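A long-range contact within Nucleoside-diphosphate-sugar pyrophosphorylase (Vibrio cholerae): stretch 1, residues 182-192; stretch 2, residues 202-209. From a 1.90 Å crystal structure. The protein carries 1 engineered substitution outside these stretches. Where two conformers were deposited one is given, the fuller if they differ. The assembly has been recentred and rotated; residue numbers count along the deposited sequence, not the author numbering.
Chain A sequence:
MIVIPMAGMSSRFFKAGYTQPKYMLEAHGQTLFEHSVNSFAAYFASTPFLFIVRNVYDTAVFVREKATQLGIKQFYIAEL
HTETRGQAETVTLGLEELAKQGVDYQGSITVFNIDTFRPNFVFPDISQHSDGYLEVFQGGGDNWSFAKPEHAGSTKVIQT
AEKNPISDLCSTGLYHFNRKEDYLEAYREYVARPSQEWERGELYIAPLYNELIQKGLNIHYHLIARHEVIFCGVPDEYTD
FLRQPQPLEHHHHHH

Stretch 1 (182-192) DYLEAYREYVA
Stretch 2 202-209: ELYIAPLY

Residues 182-191 belong to a helix that begins earlier in the chain. Stretch 2 begins extended (Leu-203, phi/psi -114/101), then adopts helical angles from Ile-205. The register runs in opposite order: CA of Ala-186 lies 5.6 Å from CA of Leu-208, and CA of Val-191 8.3 Å from CA of Leu-203.

No direct hydrogen bond crosses the contact; apolar packing holds it. Leu-208 (chi1 m, chi2 t) is the knob, seated among Tyr-183, Ala-186, Tyr-187 and Tyr-190. Its CD1 lies 3.4 Å from Tyr-183 CE1, its CD2 3.5 Å from Tyr-190 CB. Ala-186, with only a methyl, permits close approach: its CB is 3.6 Å from Leu-208 O.

Tyr-183, Tyr-187 and Tyr-190 all take chi1 t, and together they offer the branched Leu-208 side chain apolar carbon. Tyr-183 (chi2 87°) points sideways at CB, yet its end reaches stretch 2, where Ile-205 CD1 (chi1 m, chi2 m) meets the ring edge. Tyr-187 (chi2 83°) brings OH within 3.5 Å of Leu-203 CD1. Tyr-190 (chi2 -105°) suits a place between oil and water: its CE2 lies 3.6 Å from Pro-207 CB and its CE1 3.8 Å from Leu-203 CD2 (chi1 m, chi2 t), while Tyr-190 OH reaches a water 2.9 Å away that donates to Glu-202 O (2.8 Å) and accepts from Tyr-204 N (3.0 Å).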

# COMPACT_ATOMS: atom_id res chain seq x y z
N ASP A 182 -12.58 -10.10 -1.69
CA ASP A 182 -11.67 -10.71 -2.66
C ASP A 182 -10.24 -10.64 -2.13
O ASP A 182 -9.45 -11.57 -2.31
CB ASP A 182 -11.74 -10.01 -4.02
CG ASP A 182 -13.06 -10.26 -4.73
OD1 ASP A 182 -13.70 -11.30 -4.47
OD2 ASP A 182 -13.46 -9.41 -5.56
N TYR A 183 -9.90 -9.52 -1.49
CA TYR A 183 -8.57 -9.39 -0.90
C TYR A 183 -8.38 -10.46 0.16
O TYR A 183 -7.37 -11.17 0.17
CB TYR A 183 -8.39 -8.03 -0.22
CG TYR A 183 -7.07 -7.94 0.51
CD1 TYR A 183 -5.92 -7.52 -0.15
CD2 TYR A 183 -6.95 -8.37 1.84
CE1 TYR A 183 -4.67 -7.54 0.48
CE2 TYR A 183 -5.72 -8.39 2.48
CZ TYR A 183 -4.58 -7.97 1.80
OH TYR A 183 -3.35 -8.02 2.40
N LEU A 184 -9.35 -10.59 1.07
CA LEU A 184 -9.23 -11.56 2.15
C LEU A 184 -9.19 -13.00 1.65
O LEU A 184 -8.48 -13.84 2.21
CB LEU A 184 -10.36 -11.36 3.17
CG LEU A 184 -10.28 -10.03 3.93
CD1 LEU A 184 -11.50 -9.88 4.83
CD2 LEU A 184 -9.00 -9.97 4.75
N GLU A 185 -9.93 -13.30 0.59
CA GLU A 185 -9.93 -14.64 0.03
C GLU A 185 -8.58 -14.94 -0.62
O GLU A 185 -8.04 -16.03 -0.48
CB GLU A 185 -11.05 -14.79 -0.99
CG GLU A 185 -11.17 -16.18 -1.58
CD GLU A 185 -11.52 -17.24 -0.54
OE1 GLU A 185 -11.95 -16.88 0.58
OE2 GLU A 185 -11.37 -18.43 -0.86
N ALA A 186 -8.02 -13.96 -1.34
CA ALA A 186 -6.72 -14.16 -1.97
C ALA A 186 -5.66 -14.38 -0.88
O ALA A 186 -4.76 -15.21 -1.03
CB ALA A 186 -6.35 -12.96 -2.81
N TYR A 187 -5.77 -13.63 0.20
CA TYR A 187 -4.84 -13.75 1.32
C TYR A 187 -4.92 -15.15 1.92
O TYR A 187 -3.90 -15.78 2.17
CB TYR A 187 -5.17 -12.75 2.42
CG TYR A 187 -4.19 -12.82 3.56
CD1 TYR A 187 -2.96 -12.16 3.49
CD2 TYR A 187 -4.47 -13.56 4.71
CE1 TYR A 187 -2.04 -12.23 4.53
CE2 TYR A 187 -3.56 -13.65 5.76
CZ TYR A 187 -2.35 -12.98 5.67
OH TYR A 187 -1.45 -13.04 6.71
N ARG A 188 -6.11 -15.62 2.13
CA ARG A 188 -6.32 -16.94 2.73
C ARG A 188 -5.72 -17.99 1.84
O ARG A 188 -5.05 -18.84 2.31
CB ARG A 188 -7.80 -17.24 2.89
CG ARG A 188 -8.41 -16.53 4.05
CD ARG A 188 -9.74 -17.14 4.37
NE ARG A 188 -10.77 -16.67 3.46
CZ ARG A 188 -11.46 -15.55 3.65
NH1 ARG A 188 -11.22 -14.79 4.71
NH2 ARG A 188 -12.38 -15.18 2.77
N GLU A 189 -5.95 -17.93 0.56
CA GLU A 189 -5.39 -18.89 -0.37
C GLU A 189 -3.87 -18.81 -0.36
O GLU A 189 -3.18 -19.83 -0.31
CB GLU A 189 -5.92 -18.62 -1.77
CG GLU A 189 -7.39 -18.95 -1.94
CD GLU A 189 -7.65 -20.45 -1.96
OE1 GLU A 189 -6.69 -21.22 -2.11
OE2 GLU A 189 -8.83 -20.85 -1.84
N TYR A 190 -3.34 -17.60 -0.40
CA TYR A 190 -1.90 -17.39 -0.42
C TYR A 190 -1.19 -17.99 0.79
O TYR A 190 -0.16 -18.65 0.63
CB TYR A 190 -1.58 -15.90 -0.52
CG TYR A 190 -0.14 -15.62 -0.84
CD1 TYR A 190 0.73 -15.15 0.15
CD2 TYR A 190 0.36 -15.81 -2.12
CE1 TYR A 190 2.07 -14.89 -0.15
CE2 TYR A 190 1.70 -15.55 -2.43
CZ TYR A 190 2.55 -15.09 -1.44
OH TYR A 190 3.87 -14.83 -1.73
N VAL A 191 -1.71 -17.79 2.00
CA VAL A 191 -1.02 -18.34 3.16
C VAL A 191 -1.25 -19.84 3.32
O VAL A 191 -0.59 -20.49 4.13
CB VAL A 191 -1.37 -17.59 4.48
CG1 VAL A 191 -1.04 -16.10 4.33
CG2 VAL A 191 -2.83 -17.79 4.84
N ALA A 192 -2.17 -20.40 2.52
CA ALA A 192 -2.45 -21.84 2.58
C ALA A 192 -1.75 -22.63 1.47
O ALA A 192 -1.94 -23.84 1.36
CB ALA A 192 -3.97 -22.08 2.51
N GLU A 202 8.16 -13.64 4.00
CA GLU A 202 7.47 -12.35 3.97
C GLU A 202 6.19 -12.42 3.15
O GLU A 202 6.12 -13.13 2.15
CB GLU A 202 8.38 -11.26 3.39
CG GLU A 202 9.54 -10.84 4.28
CD GLU A 202 10.72 -11.80 4.20
OE1 GLU A 202 10.71 -12.69 3.33
OE2 GLU A 202 11.67 -11.64 5.00
N LEU A 203 5.19 -11.67 3.58
CA LEU A 203 3.90 -11.67 2.90
C LEU A 203 3.62 -10.30 2.28
O LEU A 203 3.22 -9.36 2.96
CB LEU A 203 2.80 -12.04 3.89
CG LEU A 203 2.96 -13.41 4.55
CD1 LEU A 203 1.83 -13.65 5.55
CD2 LEU A 203 2.97 -14.49 3.48
N TYR A 204 3.85 -10.22 0.97
CA TYR A 204 3.66 -8.99 0.22
C TYR A 204 2.30 -8.96 -0.48
O TYR A 204 1.69 -10.00 -0.71
CB TYR A 204 4.77 -8.85 -0.82
CG TYR A 204 6.15 -8.83 -0.20
CD1 TYR A 204 6.50 -7.86 0.74
CD2 TYR A 204 7.11 -9.78 -0.55
CE1 TYR A 204 7.77 -7.84 1.32
CE2 TYR A 204 8.38 -9.76 0.02
CZ TYR A 204 8.70 -8.79 0.95
OH TYR A 204 9.96 -8.76 1.51
N ILE A 205 1.85 -7.76 -0.84
CA ILE A 205 0.55 -7.60 -1.49
C ILE A 205 0.49 -8.01 -2.96
O ILE A 205 -0.44 -8.70 -3.37
CB ILE A 205 0.07 -6.12 -1.42
CG1 ILE A 205 0.03 -5.64 0.04
CG2 ILE A 205 -1.32 -6.01 -2.07
CD1 ILE A 205 -1.24 -5.95 0.78
N ALA A 206 1.47 -7.59 -3.76
CA ALA A 206 1.46 -7.89 -5.19
C ALA A 206 1.17 -9.35 -5.55
O ALA A 206 0.37 -9.63 -6.44
CB ALA A 206 2.77 -7.41 -5.84
N PRO A 207 1.83 -10.30 -4.88
CA PRO A 207 1.59 -11.72 -5.18
C PRO A 207 0.13 -12.16 -5.03
O PRO A 207 -0.31 -13.11 -5.67
CB PRO A 207 2.49 -12.45 -4.18
CG PRO A 207 3.63 -11.51 -4.01
CD PRO A 207 2.95 -10.15 -3.93
N LEU A 208 -0.62 -11.46 -4.18
CA LEU A 208 -2.02 -11.81 -3.95
C LEU A 208 -2.85 -11.76 -5.22
O LEU A 208 -3.81 -12.51 -5.37
CB LEU A 208 -2.65 -10.90 -2.88
CG LEU A 208 -2.02 -10.99 -1.50
CD1 LEU A 208 -2.87 -10.23 -0.47
CD2 LEU A 208 -1.90 -12.45 -1.10
N TYR A 209 -2.48 -10.89 -6.15
CA TYR A 209 -3.25 -10.79 -7.38
C TYR A 209 -3.22 -12.08 -8.21
O TYR A 209 -4.15 -12.36 -8.96
CB TYR A 209 -2.75 -9.60 -8.21
CG TYR A 209 -3.22 -8.27 -7.67
CD1 TYR A 209 -4.51 -7.80 -7.93
CD2 TYR A 209 -2.38 -7.48 -6.89
CE1 TYR A 209 -4.94 -6.58 -7.44
CE2 TYR A 209 -2.80 -6.26 -6.39
CZ TYR A 209 -4.08 -5.81 -6.67
OH TYR A 209 -4.47 -4.57 -6.20
O HOH W 1 5.09 -12.58 -0.43
O HOH W 2 5.76 -15.97 0.54